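Local coordinates for protein phosphatidylserine synthase (Haemophilus influenzae, PDB 3HSI) that belongs to the phospholipase D superfamily, its chain folded into two related alpha/beta halves that probably share one active site, at residues 161-166 and 362-367; 170-175 and 354-359; 306-311 and 427-432; 330-335 and 432-437; 336-341 and 349-354. One frame throughout, in Å; residues are numbered along the deposited sequence.

Overall arrangement
The five contacts run from the middle of the protein, where its two sheets meet, out to the C-terminal helices. Contact 1 holds the His-x-Lys sequence at 364-366, consistent with the HKD signature of the phospholipase D family. Contact 2 lies beside it, centres about 7 Å apart, joined through strands 171-179 and 362-363. Contact 3 is about 15 Å from contact 2, between centres, and the backbone of Asp307 bonds to Trp356. Contacts 3 and 4, their centres again about 7 Å apart, are tied by the Lys308-Glu332 salt bridge. Contact 5 uses the same helix 327-341 as contact 4 and the same strand 351-356 as contact 2, its centre about 25 Å from that of contact 1.

Contact 1: residues 161-166 and 362-367; sequences NVYLHQ and TYHLKG
Tyr163 and His364 keep their backbones well apart, 9.2 Å between Tyr163 CA and His364 CA, with Tyr163 inside a type I turn that runs from Val162 to His165. The gap is bridged by two aromatic side chains. The phenol of Tyr163 arrives edge-on over one face of the imidazole of His364, an offset edge-to-face pair with centroids 5.5 Å apart and planes at 68°. The hydroxyl lies above the rim of the imidazole: Tyr163 OH is 3.2 Å from both His364 ND1 and His364 CE1. With CG anti to the backbone N (chi1 -165°), the His364 ring is carried across toward the turn. Each polar end has a firmer partner on strand 171-179, Arg171 NE for the tyrosine hydroxyl and Asp173 OD2 for ND1; the bond to Asp173 probably fixes the rotation of the imidazole, while that to Arg171 holds the end of the phenol in place. Both residues are buried. His364 and Lys366 fit the His-x-Lys start of the HKD signature of this family. Strand 362-363 runs parallel to strand 171-179 here, so the contact sits where the second half of the protein adds a strand to the sheet of the first, while Leu164 packs on helices 35-48 and 64-79.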
# COMPACT_ATOMS: atom_id res chain seq x y z
N ASN C 161 8.62 -24.38 16.15
CA ASN C 161 9.85 -24.91 16.78
C ASN C 161 10.86 -23.86 17.25
O ASN C 161 11.35 -23.92 18.39
CB ASN C 161 10.56 -25.90 15.83
CG ASN C 161 9.77 -27.19 15.62
OD1 ASN C 161 8.93 -27.57 16.43
ND2 ASN C 161 10.04 -27.86 14.50
N VAL C 162 11.22 -22.93 16.38
CA VAL C 162 12.26 -21.98 16.77
C VAL C 162 11.85 -21.03 17.90
O VAL C 162 12.61 -20.85 18.85
CB VAL C 162 13.01 -21.30 15.55
CG1 VAL C 162 13.84 -22.37 14.83
CG2 VAL C 162 12.06 -20.59 14.59
N TYR C 163 10.62 -20.52 17.87
CA TYR C 163 10.17 -19.61 18.93
C TYR C 163 10.08 -20.29 20.29
O TYR C 163 10.22 -19.63 21.33
CB TYR C 163 8.80 -18.98 18.59
CG TYR C 163 8.83 -17.83 17.58
CD1 TYR C 163 8.19 -17.94 16.35
CD2 TYR C 163 9.49 -16.64 17.88
CE1 TYR C 163 8.21 -16.88 15.42
CE2 TYR C 163 9.53 -15.58 16.97
CZ TYR C 163 8.87 -15.70 15.75
OH TYR C 163 8.92 -14.63 14.87
N LEU C 164 9.86 -21.60 20.30
CA LEU C 164 9.75 -22.33 21.57
C LEU C 164 10.99 -23.18 21.90
O LEU C 164 10.99 -23.96 22.88
CB LEU C 164 8.49 -23.20 21.53
CG LEU C 164 7.17 -22.51 21.93
CD1 LEU C 164 6.98 -21.20 21.23
CD2 LEU C 164 6.00 -23.39 21.63
N HIS C 165 12.05 -23.02 21.09
CA HIS C 165 13.28 -23.78 21.24
C HIS C 165 13.00 -25.28 21.33
O HIS C 165 13.45 -25.95 22.25
CB HIS C 165 14.03 -23.32 22.49
CG HIS C 165 15.49 -23.60 22.45
ND1 HIS C 165 16.39 -22.98 23.29
CD2 HIS C 165 16.22 -24.42 21.65
CE1 HIS C 165 17.61 -23.42 23.02
NE2 HIS C 165 17.53 -24.29 22.03
N GLN C 166 12.26 -25.80 20.35
CA GLN C 166 11.94 -27.22 20.35
C GLN C 166 13.17 -28.14 20.26
O GLN C 166 13.22 -29.17 20.94
CB GLN C 166 10.94 -27.54 19.22
CG GLN C 166 10.30 -28.94 19.34
CD GLN C 166 9.31 -29.03 20.49
OE1 GLN C 166 9.05 -28.03 21.17
NE2 GLN C 166 8.75 -30.20 20.71
N THR C 362 18.33 -17.12 15.52
CA THR C 362 17.89 -15.88 14.90
C THR C 362 17.34 -14.90 15.95
O THR C 362 17.01 -15.27 17.11
CB THR C 362 16.89 -16.10 13.78
OG1 THR C 362 15.78 -16.81 14.32
CG2 THR C 362 17.51 -16.91 12.58
N TYR C 363 17.23 -13.65 15.51
CA TYR C 363 16.88 -12.57 16.39
C TYR C 363 15.57 -11.93 15.99
O TYR C 363 15.44 -11.43 14.91
CB TYR C 363 18.00 -11.55 16.37
CG TYR C 363 17.81 -10.31 17.21
CD1 TYR C 363 18.25 -10.29 18.52
CD2 TYR C 363 17.27 -9.13 16.66
CE1 TYR C 363 18.15 -9.16 19.28
CE2 TYR C 363 17.14 -7.97 17.43
CZ TYR C 363 17.60 -8.00 18.75
OH TYR C 363 17.51 -6.90 19.58
N HIS C 364 14.61 -11.90 16.91
CA HIS C 364 13.34 -11.26 16.62
C HIS C 364 12.84 -10.38 17.79
O HIS C 364 11.65 -10.39 18.08
CB HIS C 364 12.32 -12.36 16.35
CG HIS C 364 11.06 -11.87 15.71
ND1 HIS C 364 9.82 -11.96 16.33
CD2 HIS C 364 10.85 -11.30 14.49
CE1 HIS C 364 8.90 -11.46 15.52
NE2 HIS C 364 9.50 -11.05 14.41
N LEU C 365 13.72 -9.63 18.46
CA LEU C 365 13.28 -8.79 19.58
C LEU C 365 12.82 -7.42 19.11
O LEU C 365 13.40 -6.81 18.19
CB LEU C 365 14.41 -8.57 20.60
CG LEU C 365 15.14 -9.71 21.26
CD1 LEU C 365 16.33 -9.11 22.00
CD2 LEU C 365 14.29 -10.40 22.22
N LYS C 366 11.76 -6.96 19.76
CA LYS C 366 11.19 -5.61 19.56
C LYS C 366 11.04 -5.03 20.97
O LYS C 366 10.71 -5.76 21.92
CB LYS C 366 9.80 -5.69 18.93
CG LYS C 366 9.62 -6.62 17.72
CD LYS C 366 9.04 -7.95 18.14
CE LYS C 366 8.83 -8.85 16.95
NZ LYS C 366 7.80 -8.39 15.90
N GLY C 367 11.28 -3.73 21.11
CA GLY C 367 11.08 -3.02 22.37
C GLY C 367 11.52 -1.58 22.29
O GLY C 367 12.30 -1.17 21.40

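Contact 2: residues 170-175 and 354-359; sequences YRYDRY and RLWRDG
Tyr172 and Trp356 both hold CG anti to the backbone N, which sends their rings toward each other, while Tyr170, with CG between its backbone N and carbonyl carbon (chi1 67°), lays its phenol beside the same indole. Tyr172 and Trp356 come nearly parallel but slid apart: the phenol and the five-membered ring of the indole have planes at 24° and centroids 5.2 Å apart, so they barely overlap. The closest approach is Tyr172 CD2 to Trp356 NE1, 3.5 Å. At the edge of the indole's benzene part, Tyr170 OH is 3.4 Å from Trp356 CZ2. The same hydroxyl gives its proton to Asp358 OD2, modelled at a doubtfully short distance, with the carboxylate turned 47° from the phenol plane. The indole thus has two tyrosines beside it, the hydroxyl of Tyr170 at its edge and also pointed at an aspartate two residues beyond the tryptophan. Elsewhere Tyr170 meets the ring of His165, and Tyr172 also touches Gln414 and Ile415 of helix 405-415. The contact joins strand 171-179 to the end of strand 351-356, across the seam between the two sheets.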
# COMPACT_ATOMS: atom_id res chain seq x y z
N TYR C 170 16.87 -21.69 18.16
CA TYR C 170 15.82 -20.82 18.64
C TYR C 170 15.84 -19.49 17.89
O TYR C 170 16.81 -19.12 17.19
CB TYR C 170 15.88 -20.62 20.17
CG TYR C 170 17.10 -19.86 20.60
CD1 TYR C 170 17.03 -18.47 20.79
CD2 TYR C 170 18.34 -20.51 20.79
CE1 TYR C 170 18.16 -17.74 21.15
CE2 TYR C 170 19.47 -19.79 21.18
CZ TYR C 170 19.37 -18.39 21.35
OH TYR C 170 20.47 -17.63 21.71
N ARG C 171 14.71 -18.80 18.04
CA ARG C 171 14.45 -17.48 17.52
C ARG C 171 14.10 -16.65 18.76
O ARG C 171 13.10 -16.94 19.45
CB ARG C 171 13.28 -17.54 16.54
CG ARG C 171 12.98 -16.25 15.81
CD ARG C 171 12.23 -16.56 14.56
NE ARG C 171 11.78 -15.36 13.87
CZ ARG C 171 12.59 -14.55 13.19
NH1 ARG C 171 13.89 -14.81 13.13
NH2 ARG C 171 12.10 -13.49 12.54
N TYR C 172 14.94 -15.66 19.06
CA TYR C 172 14.92 -14.90 20.32
C TYR C 172 13.84 -13.84 20.30
O TYR C 172 13.71 -13.07 19.33
CB TYR C 172 16.29 -14.25 20.55
CG TYR C 172 16.65 -13.80 21.96
CD1 TYR C 172 16.16 -14.46 23.10
CD2 TYR C 172 17.55 -12.74 22.15
CE1 TYR C 172 16.53 -14.06 24.39
CE2 TYR C 172 17.93 -12.32 23.43
CZ TYR C 172 17.42 -12.99 24.55
OH TYR C 172 17.81 -12.59 25.79
N ASP C 173 13.01 -13.84 21.34
CA ASP C 173 12.03 -12.78 21.49
C ASP C 173 12.04 -12.32 22.96
O ASP C 173 12.92 -12.75 23.77
CB ASP C 173 10.63 -13.28 21.03
CG ASP C 173 9.78 -12.18 20.37
OD1 ASP C 173 9.42 -11.22 21.07
OD2 ASP C 173 9.45 -12.26 19.17
N ARG C 174 11.08 -11.45 23.31
CA ARG C 174 10.88 -11.06 24.70
C ARG C 174 9.56 -11.58 25.19
O ARG C 174 8.65 -11.77 24.41
CB ARG C 174 10.88 -9.55 24.83
CG ARG C 174 12.23 -8.94 24.74
CD ARG C 174 12.10 -7.44 24.72
NE ARG C 174 11.76 -6.90 26.03
CZ ARG C 174 11.11 -5.75 26.21
NH1 ARG C 174 10.70 -5.03 25.17
NH2 ARG C 174 10.90 -5.30 27.44
N TYR C 175 9.46 -11.85 26.50
CA TYR C 175 8.26 -12.50 27.03
C TYR C 175 7.93 -11.90 28.38
O TYR C 175 8.78 -11.88 29.28
CB TYR C 175 8.50 -14.03 27.20
CG TYR C 175 9.43 -14.60 26.15
CD1 TYR C 175 8.95 -15.07 24.93
CD2 TYR C 175 10.81 -14.59 26.34
CE1 TYR C 175 9.81 -15.58 23.97
CE2 TYR C 175 11.68 -15.07 25.38
CZ TYR C 175 11.18 -15.56 24.19
OH TYR C 175 12.07 -16.01 23.24
N ARG C 354 24.40 -2.18 18.86
CA ARG C 354 24.80 -3.51 19.25
C ARG C 354 24.29 -4.53 18.27
O ARG C 354 23.14 -4.44 17.83
CB ARG C 354 24.20 -3.87 20.60
CG ARG C 354 25.02 -3.44 21.74
CD ARG C 354 24.15 -3.56 22.93
NE ARG C 354 24.78 -2.97 24.10
CZ ARG C 354 25.70 -3.56 24.84
NH1 ARG C 354 26.16 -4.78 24.55
NH2 ARG C 354 26.17 -2.91 25.88
N LEU C 355 25.14 -5.48 17.92
CA LEU C 355 24.75 -6.54 17.01
C LEU C 355 24.66 -7.87 17.77
O LEU C 355 25.65 -8.30 18.40
CB LEU C 355 25.75 -6.67 15.88
CG LEU C 355 25.84 -5.54 14.84
CD1 LEU C 355 26.90 -5.92 13.83
CD2 LEU C 355 24.53 -5.33 14.12
N TRP C 356 23.50 -8.51 17.66
CA TRP C 356 23.25 -9.78 18.32
C TRP C 356 23.61 -10.92 17.39
O TRP C 356 23.27 -10.88 16.19
CB TRP C 356 21.78 -9.90 18.76
CG TRP C 356 21.43 -11.09 19.63
CD1 TRP C 356 21.34 -11.11 21.01
CD2 TRP C 356 21.05 -12.42 19.19
NE1 TRP C 356 20.95 -12.37 21.44
CE2 TRP C 356 20.78 -13.19 20.36
CE3 TRP C 356 20.98 -13.05 17.93
CZ2 TRP C 356 20.40 -14.55 20.30
CZ3 TRP C 356 20.61 -14.38 17.86
CH2 TRP C 356 20.31 -15.13 19.06
N ARG C 357 24.27 -11.93 17.94
CA ARG C 357 24.64 -13.10 17.19
C ARG C 357 24.92 -14.27 18.14
O ARG C 357 25.61 -14.10 19.11
CB ARG C 357 25.88 -12.81 16.37
CG ARG C 357 26.23 -13.95 15.42
CD ARG C 357 27.44 -13.63 14.59
NE ARG C 357 27.63 -14.74 13.68
CZ ARG C 357 28.42 -14.78 12.62
NH1 ARG C 357 29.17 -13.73 12.28
NH2 ARG C 357 28.45 -15.90 11.89
N ASP C 358 24.38 -15.45 17.84
CA ASP C 358 24.59 -16.66 18.64
C ASP C 358 24.52 -17.88 17.71
O ASP C 358 23.46 -18.49 17.54
CB ASP C 358 23.53 -16.75 19.74
CG ASP C 358 23.61 -18.06 20.53
OD1 ASP C 358 24.71 -18.64 20.61
OD2 ASP C 358 22.57 -18.50 21.06
N GLY C 359 25.63 -18.21 17.07
CA GLY C 359 25.66 -19.36 16.14
C GLY C 359 24.71 -19.10 14.98
O GLY C 359 24.73 -18.03 14.35

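Contact 3: residues 306-311 and 427-432; sequences GDKVAN and ELEELN
Lys308 and Glu429 meet through the less usual lone pair of the carboxylate: Lys308 NZ reaches Glu429 OE1 on the anti side, away from the other oxygen, in a hydrogen-bonded salt bridge of 2.6 Å. The lysine chain is bent at its last two torsions (chi3 -59°, chi4 -65°), which folds the ammonium round to the glutamate, and the two side chains cross at about a right angle. Lys308 CE follows at 3.3 Å from Glu429 OE1. The same ammonium has a second anionic partner, Glu332 of helix 327-341, so one lysine probably offsets two glutamates that would otherwise repel each other. Just before it, Asp307 OD2 takes the backbone N-H of Val309 at 3.3 Å and almost straight (173°), while Ala310 N bonds to Asp307 O. These hold the loop after strand 300-306 in shape at the root of the lysine. The arrangement is an Asx turn leading into a short 3-10 segment; Lys308, within the turn, makes a surface salt bridge to the loop before helix 436-447.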
# COMPACT_ATOMS: atom_id res chain seq x y z
N GLY C 306 19.82 -7.72 15.12
CA GLY C 306 20.55 -8.90 14.77
C GLY C 306 21.62 -8.61 13.73
O GLY C 306 21.44 -7.76 12.84
N ASP C 307 22.74 -9.30 13.89
CA ASP C 307 23.68 -9.55 12.80
C ASP C 307 22.93 -10.17 11.62
O ASP C 307 22.00 -10.94 11.84
CB ASP C 307 24.75 -10.54 13.27
CG ASP C 307 26.02 -10.51 12.41
OD1 ASP C 307 27.09 -10.12 12.95
OD2 ASP C 307 25.98 -10.92 11.23
N LYS C 308 23.35 -9.82 10.40
CA LYS C 308 22.99 -10.52 9.15
C LYS C 308 22.63 -11.99 9.33
O LYS C 308 21.62 -12.47 8.85
CB LYS C 308 24.22 -10.55 8.23
CG LYS C 308 24.43 -9.38 7.37
CD LYS C 308 25.25 -9.76 6.10
CE LYS C 308 26.65 -10.35 6.32
NZ LYS C 308 27.67 -9.44 6.94
N VAL C 309 23.51 -12.70 10.01
CA VAL C 309 23.40 -14.13 10.17
C VAL C 309 22.29 -14.52 11.16
O VAL C 309 21.85 -15.66 11.15
CB VAL C 309 24.76 -14.69 10.63
CG1 VAL C 309 24.65 -16.16 11.03
CG2 VAL C 309 25.81 -14.50 9.51
N ALA C 310 21.84 -13.57 11.98
CA ALA C 310 20.70 -13.82 12.89
C ALA C 310 19.31 -13.46 12.30
O ALA C 310 18.29 -13.49 12.99
CB ALA C 310 20.94 -13.10 14.20
N ASN C 311 19.28 -13.08 11.03
CA ASN C 311 18.04 -12.84 10.29
C ASN C 311 17.57 -14.17 9.72
O ASN C 311 18.39 -14.95 9.24
CB ASN C 311 18.36 -11.87 9.16
CG ASN C 311 17.13 -11.42 8.39
OD1 ASN C 311 16.54 -12.19 7.60
ND2 ASN C 311 16.73 -10.19 8.60
N GLU C 427 33.43 -1.66 10.86
CA GLU C 427 33.31 -3.02 11.40
C GLU C 427 32.20 -3.83 10.74
O GLU C 427 32.19 -5.05 10.81
CB GLU C 427 33.12 -3.01 12.92
CG GLU C 427 34.40 -2.68 13.66
CD GLU C 427 34.28 -2.67 15.19
OE1 GLU C 427 35.25 -2.15 15.81
OE2 GLU C 427 33.28 -3.16 15.79
N LEU C 428 31.24 -3.15 10.10
CA LEU C 428 30.23 -3.86 9.30
C LEU C 428 30.76 -4.05 7.89
O LEU C 428 31.38 -3.16 7.32
CB LEU C 428 28.92 -3.07 9.25
CG LEU C 428 28.13 -2.90 10.53
CD1 LEU C 428 27.15 -1.79 10.36
CD2 LEU C 428 27.45 -4.20 10.89
N GLU C 429 30.50 -5.22 7.32
CA GLU C 429 30.92 -5.52 5.97
C GLU C 429 30.42 -4.55 4.89
O GLU C 429 29.25 -4.17 4.86
CB GLU C 429 30.48 -6.93 5.61
CG GLU C 429 31.34 -8.01 6.22
CD GLU C 429 31.04 -9.37 5.62
OE1 GLU C 429 29.87 -9.80 5.67
OE2 GLU C 429 31.98 -10.01 5.10
N GLU C 430 31.33 -4.18 4.01
CA GLU C 430 30.99 -3.41 2.83
C GLU C 430 30.57 -4.36 1.69
O GLU C 430 30.89 -5.56 1.71
CB GLU C 430 32.19 -2.58 2.41
N LEU C 431 29.86 -3.79 0.72
CA LEU C 431 29.24 -4.53 -0.38
C LEU C 431 30.20 -5.46 -1.14
O LEU C 431 29.81 -6.57 -1.50
CB LEU C 431 28.54 -3.52 -1.31
CG LEU C 431 27.92 -3.85 -2.65
CD1 LEU C 431 26.48 -4.30 -2.52
CD2 LEU C 431 27.98 -2.59 -3.48
N ASN C 432 31.45 -5.04 -1.33
CA ASN C 432 32.46 -5.86 -2.02
C ASN C 432 32.79 -7.16 -1.29
O ASN C 432 33.26 -8.12 -1.90
CB ASN C 432 33.75 -5.07 -2.28

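Contact 4: residues 330-335 and 432-437; sequences LYESNL and NQYPEP
Helix 327-341 meets the turn that leads into helix 436-447 through one tyrosine: Tyr434 stands just before Pro435, the N-cap of that helix, and reaches Glu332 in the middle of the other. Tyr434 OH donates to Glu332 OE2 at 2.8 Å, using the anti lone pair of that oxygen. Carboxylate and phenol are turned only 22° from one another, and OE2 lies at the ring edge near the ring plane, so that Tyr434 CE1 also comes within 3.3 Å of Glu332 OE2. The glutamate chain is extended (chi1 -162°, chi2 -172°) and carries its carboxylate clear of the helix to the hydroxyl. Alongside, Tyr434 OH is 3.9 Å from Ser333 CB, a looser touch that brings the phenol end against the helix surface; Ser333 OG itself bonds back to Tyr329 O. The other carboxylate oxygen, Glu332 OE1, forms a salt bridge with Lys308, so both oxygens of this buried group are engaged, and the lysine probably favours its charged form. Around the pair, Tyr329 of helix 327-341 sets its ring edge-to-face with Tyr434, whose side chain also packs on Gln439 and Leu442 of helix 436-447. Leu330 meets Leu442 as well, and reaches Val454 of the last helix, 450-457.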
# COMPACT_ATOMS: atom_id res chain seq x y z
N LEU C 330 20.65 -6.08 2.58
CA LEU C 330 19.99 -4.80 2.44
C LEU C 330 19.90 -4.05 3.80
O LEU C 330 20.27 -2.87 3.89
CB LEU C 330 18.61 -4.96 1.79
CG LEU C 330 17.80 -3.66 1.58
CD1 LEU C 330 18.55 -2.60 0.75
CD2 LEU C 330 16.44 -3.95 0.95
N TYR C 331 19.45 -4.75 4.84
CA TYR C 331 19.34 -4.14 6.18
C TYR C 331 20.67 -3.77 6.75
O TYR C 331 20.80 -2.71 7.33
CB TYR C 331 18.57 -5.02 7.19
CG TYR C 331 17.16 -5.29 6.72
CD1 TYR C 331 16.40 -4.27 6.19
CD2 TYR C 331 16.61 -6.57 6.78
CE1 TYR C 331 15.11 -4.51 5.73
CE2 TYR C 331 15.31 -6.82 6.32
CZ TYR C 331 14.57 -5.78 5.81
OH TYR C 331 13.29 -5.98 5.34
N GLU C 332 21.67 -4.64 6.59
CA GLU C 332 22.98 -4.34 7.12
C GLU C 332 23.53 -3.10 6.43
O GLU C 332 24.06 -2.21 7.09
CB GLU C 332 23.93 -5.50 6.92
CG GLU C 332 25.18 -5.44 7.81
CD GLU C 332 26.24 -6.51 7.45
OE1 GLU C 332 26.67 -7.23 8.38
OE2 GLU C 332 26.63 -6.64 6.27
N SER C 333 23.40 -3.00 5.11
CA SER C 333 24.02 -1.86 4.47
C SER C 333 23.32 -0.54 4.82
O SER C 333 23.95 0.50 4.87
CB SER C 333 24.23 -2.07 2.96
OG SER C 333 23.07 -2.52 2.36
N ASN C 334 22.02 -0.62 5.11
CA ASN C 334 21.30 0.52 5.64
C ASN C 334 21.79 0.92 7.05
O ASN C 334 21.99 2.11 7.34
CB ASN C 334 19.77 0.32 5.53
CG ASN C 334 19.23 0.71 4.12
OD1 ASN C 334 19.40 1.84 3.68
ND2 ASN C 334 18.63 -0.24 3.41
N LEU C 335 22.02 -0.07 7.91
CA LEU C 335 22.71 0.15 9.18
C LEU C 335 24.11 0.76 8.99
O LEU C 335 24.49 1.72 9.66
CB LEU C 335 22.82 -1.17 9.93
CG LEU C 335 23.45 -1.03 11.31
CD1 LEU C 335 22.58 -0.12 12.20
CD2 LEU C 335 23.60 -2.41 11.90
N ASN C 432 31.45 -5.04 -1.33
CA ASN C 432 32.46 -5.86 -2.02
C ASN C 432 32.79 -7.16 -1.29
O ASN C 432 33.26 -8.12 -1.90
CB ASN C 432 33.75 -5.07 -2.28
N GLN C 433 32.55 -7.19 0.01
CA GLN C 433 32.77 -8.41 0.77
C GLN C 433 31.53 -9.33 0.72
O GLN C 433 31.56 -10.44 1.26
CB GLN C 433 33.17 -8.07 2.19
N TYR C 434 30.46 -8.88 0.07
CA TYR C 434 29.23 -9.68 -0.02
C TYR C 434 29.31 -10.75 -1.12
O TYR C 434 29.99 -10.55 -2.12
CB TYR C 434 28.03 -8.78 -0.32
CG TYR C 434 27.57 -7.89 0.81
CD1 TYR C 434 28.07 -8.04 2.12
CD2 TYR C 434 26.60 -6.92 0.58
CE1 TYR C 434 27.62 -7.20 3.17
CE2 TYR C 434 26.13 -6.09 1.59
CZ TYR C 434 26.64 -6.23 2.88
OH TYR C 434 26.14 -5.40 3.85
N PRO C 435 28.56 -11.86 -0.97
CA PRO C 435 28.48 -12.84 -2.05
C PRO C 435 28.08 -12.18 -3.36
O PRO C 435 27.26 -11.25 -3.38
CB PRO C 435 27.38 -13.79 -1.58
CG PRO C 435 27.54 -13.79 -0.10
CD PRO C 435 27.88 -12.35 0.25
N GLU C 436 28.67 -12.67 -4.45
CA GLU C 436 28.50 -12.10 -5.79
C GLU C 436 27.04 -11.95 -6.26
O GLU C 436 26.73 -10.96 -6.90
CB GLU C 436 29.36 -12.86 -6.84
N PRO C 437 26.16 -12.94 -5.96
CA PRO C 437 24.75 -12.79 -6.36
C PRO C 437 24.00 -11.74 -5.54
O PRO C 437 23.06 -11.11 -6.05
CB PRO C 437 24.15 -14.19 -6.14
CG PRO C 437 25.11 -14.95 -5.36
CD PRO C 437 26.44 -14.28 -5.40

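Contact 5: residues 336-341 and 349-354; sequences RRFCEK and GQLVVR
Phe338 and Leu351 make the first of two apolar contacts between helix 327-341 and strand 351-356. From Phe338 CB, which points toward the strand, the chain swings CG anti to the backbone N (chi1 176°) and carries the ring outward until its far rim arrives: CE2 lies 3.6 Å from Leu351 CD2 and 4.2 Å from Leu351 CD1, and at the tip CZ is 4.0 Å from Leu351 CD2. Both methyls of the leucine therefore gather at one corner of the ring. One residue on, Cys339 SG rests 3.9 Å from Val353 CG2, where the backbones are nearest, 8.1 Å between Cys339 CA and Val353 CA. Ile303 and Phe281 also touch Phe338, while Ile346 of helix 343-348 packs on both strand residues. That short helix ends at Gly349 in a Schellman motif, turning the chain into the strand. Strands 300-306 and 351-356 pair in parallel, with helix 327-341 between them in the chain: a beta-alpha-beta crossover, its helix packed on the sheet.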
# COMPACT_ATOMS: atom_id res chain seq x y z
N ARG C 336 24.88 0.22 8.05
CA ARG C 336 26.22 0.78 7.83
C ARG C 336 26.17 2.27 7.46
O ARG C 336 26.98 3.06 7.96
CB ARG C 336 27.01 -0.03 6.78
CG ARG C 336 28.54 0.19 6.88
CD ARG C 336 29.25 -0.71 5.88
NE ARG C 336 30.70 -0.67 5.99
CZ ARG C 336 31.48 0.16 5.31
NH1 ARG C 336 30.94 1.04 4.47
NH2 ARG C 336 32.79 0.11 5.46
N ARG C 337 25.24 2.63 6.59
CA ARG C 337 25.02 4.03 6.22
C ARG C 337 24.64 4.92 7.41
O ARG C 337 25.06 6.08 7.51
CB ARG C 337 23.94 4.14 5.14
CG ARG C 337 24.06 5.40 4.34
CD ARG C 337 23.15 5.41 3.10
NE ARG C 337 21.82 5.95 3.38
CZ ARG C 337 20.72 5.21 3.59
NH1 ARG C 337 20.78 3.88 3.56
NH2 ARG C 337 19.56 5.81 3.84
N PHE C 338 23.80 4.38 8.29
CA PHE C 338 23.38 5.06 9.50
C PHE C 338 24.55 5.30 10.45
O PHE C 338 24.69 6.38 11.01
CB PHE C 338 22.33 4.19 10.19
CG PHE C 338 21.87 4.72 11.49
CD1 PHE C 338 20.95 5.77 11.55
CD2 PHE C 338 22.30 4.11 12.70
CE1 PHE C 338 20.50 6.24 12.80
CE2 PHE C 338 21.84 4.54 13.94
CZ PHE C 338 20.93 5.60 14.01
N CYS C 339 25.39 4.28 10.61
CA CYS C 339 26.56 4.36 11.48
C CYS C 339 27.62 5.29 10.91
O CYS C 339 28.46 5.82 11.63
CB CYS C 339 27.15 2.98 11.70
SG CYS C 339 26.03 1.89 12.67
N GLU C 340 27.59 5.47 9.60
CA GLU C 340 28.52 6.40 9.00
C GLU C 340 28.01 7.83 9.21
O GLU C 340 28.78 8.71 9.62
CB GLU C 340 28.73 6.09 7.51
CG GLU C 340 29.80 6.99 6.94
CD GLU C 340 30.00 6.86 5.46
OE1 GLU C 340 29.74 5.79 4.86
OE2 GLU C 340 30.46 7.87 4.88
N LYS C 341 26.73 8.06 8.95
CA LYS C 341 26.10 9.36 9.21
C LYS C 341 26.36 9.79 10.66
O LYS C 341 26.76 10.94 10.90
CB LYS C 341 24.61 9.27 8.92
CG LYS C 341 23.87 10.54 9.17
CD LYS C 341 22.38 10.32 8.98
CE LYS C 341 21.57 11.59 9.13
NZ LYS C 341 22.00 12.60 8.11
N GLY C 349 30.33 7.54 21.92
CA GLY C 349 29.52 6.62 22.74
C GLY C 349 28.12 7.18 23.00
O GLY C 349 27.33 6.60 23.77
N GLN C 350 27.80 8.29 22.34
CA GLN C 350 26.46 8.84 22.46
C GLN C 350 25.44 7.90 21.82
O GLN C 350 24.32 7.77 22.31
CB GLN C 350 26.39 10.25 21.83
CG GLN C 350 25.10 10.99 22.22
CD GLN C 350 24.87 12.24 21.39
OE1 GLN C 350 25.80 12.76 20.76
NE2 GLN C 350 23.62 12.70 21.35
N LEU C 351 25.82 7.29 20.70
CA LEU C 351 25.02 6.27 20.04
C LEU C 351 25.73 4.94 20.21
O LEU C 351 26.91 4.82 19.90
CB LEU C 351 24.84 6.57 18.55
CG LEU C 351 24.26 5.52 17.59
CD1 LEU C 351 22.81 5.15 17.94
CD2 LEU C 351 24.26 6.05 16.16
N VAL C 352 24.99 3.97 20.72
CA VAL C 352 25.49 2.62 20.90
C VAL C 352 24.72 1.71 19.94
O VAL C 352 23.49 1.69 19.94
CB VAL C 352 25.32 2.15 22.38
CG1 VAL C 352 25.61 0.63 22.51
CG2 VAL C 352 26.30 2.94 23.29
N VAL C 353 25.44 0.99 19.10
CA VAL C 353 24.81 0.09 18.17
C VAL C 353 25.31 -1.27 18.57
O VAL C 353 26.51 -1.48 18.63
CB VAL C 353 25.16 0.44 16.70
CG1 VAL C 353 24.69 -0.69 15.74
CG2 VAL C 353 24.52 1.76 16.31
N ARG C 354 24.40 -2.18 18.86
CA ARG C 354 24.80 -3.51 19.25
C ARG C 354 24.29 -4.53 18.27
O ARG C 354 23.14 -4.44 17.83
CB ARG C 354 24.20 -3.87 20.60
CG ARG C 354 25.02 -3.44 21.74
CD ARG C 354 24.15 -3.56 22.93
NE ARG C 354 24.78 -2.97 24.10
CZ ARG C 354 25.70 -3.56 24.84
NH1 ARG C 354 26.16 -4.78 24.55
NH2 ARG C 354 26.17 -2.91 25.88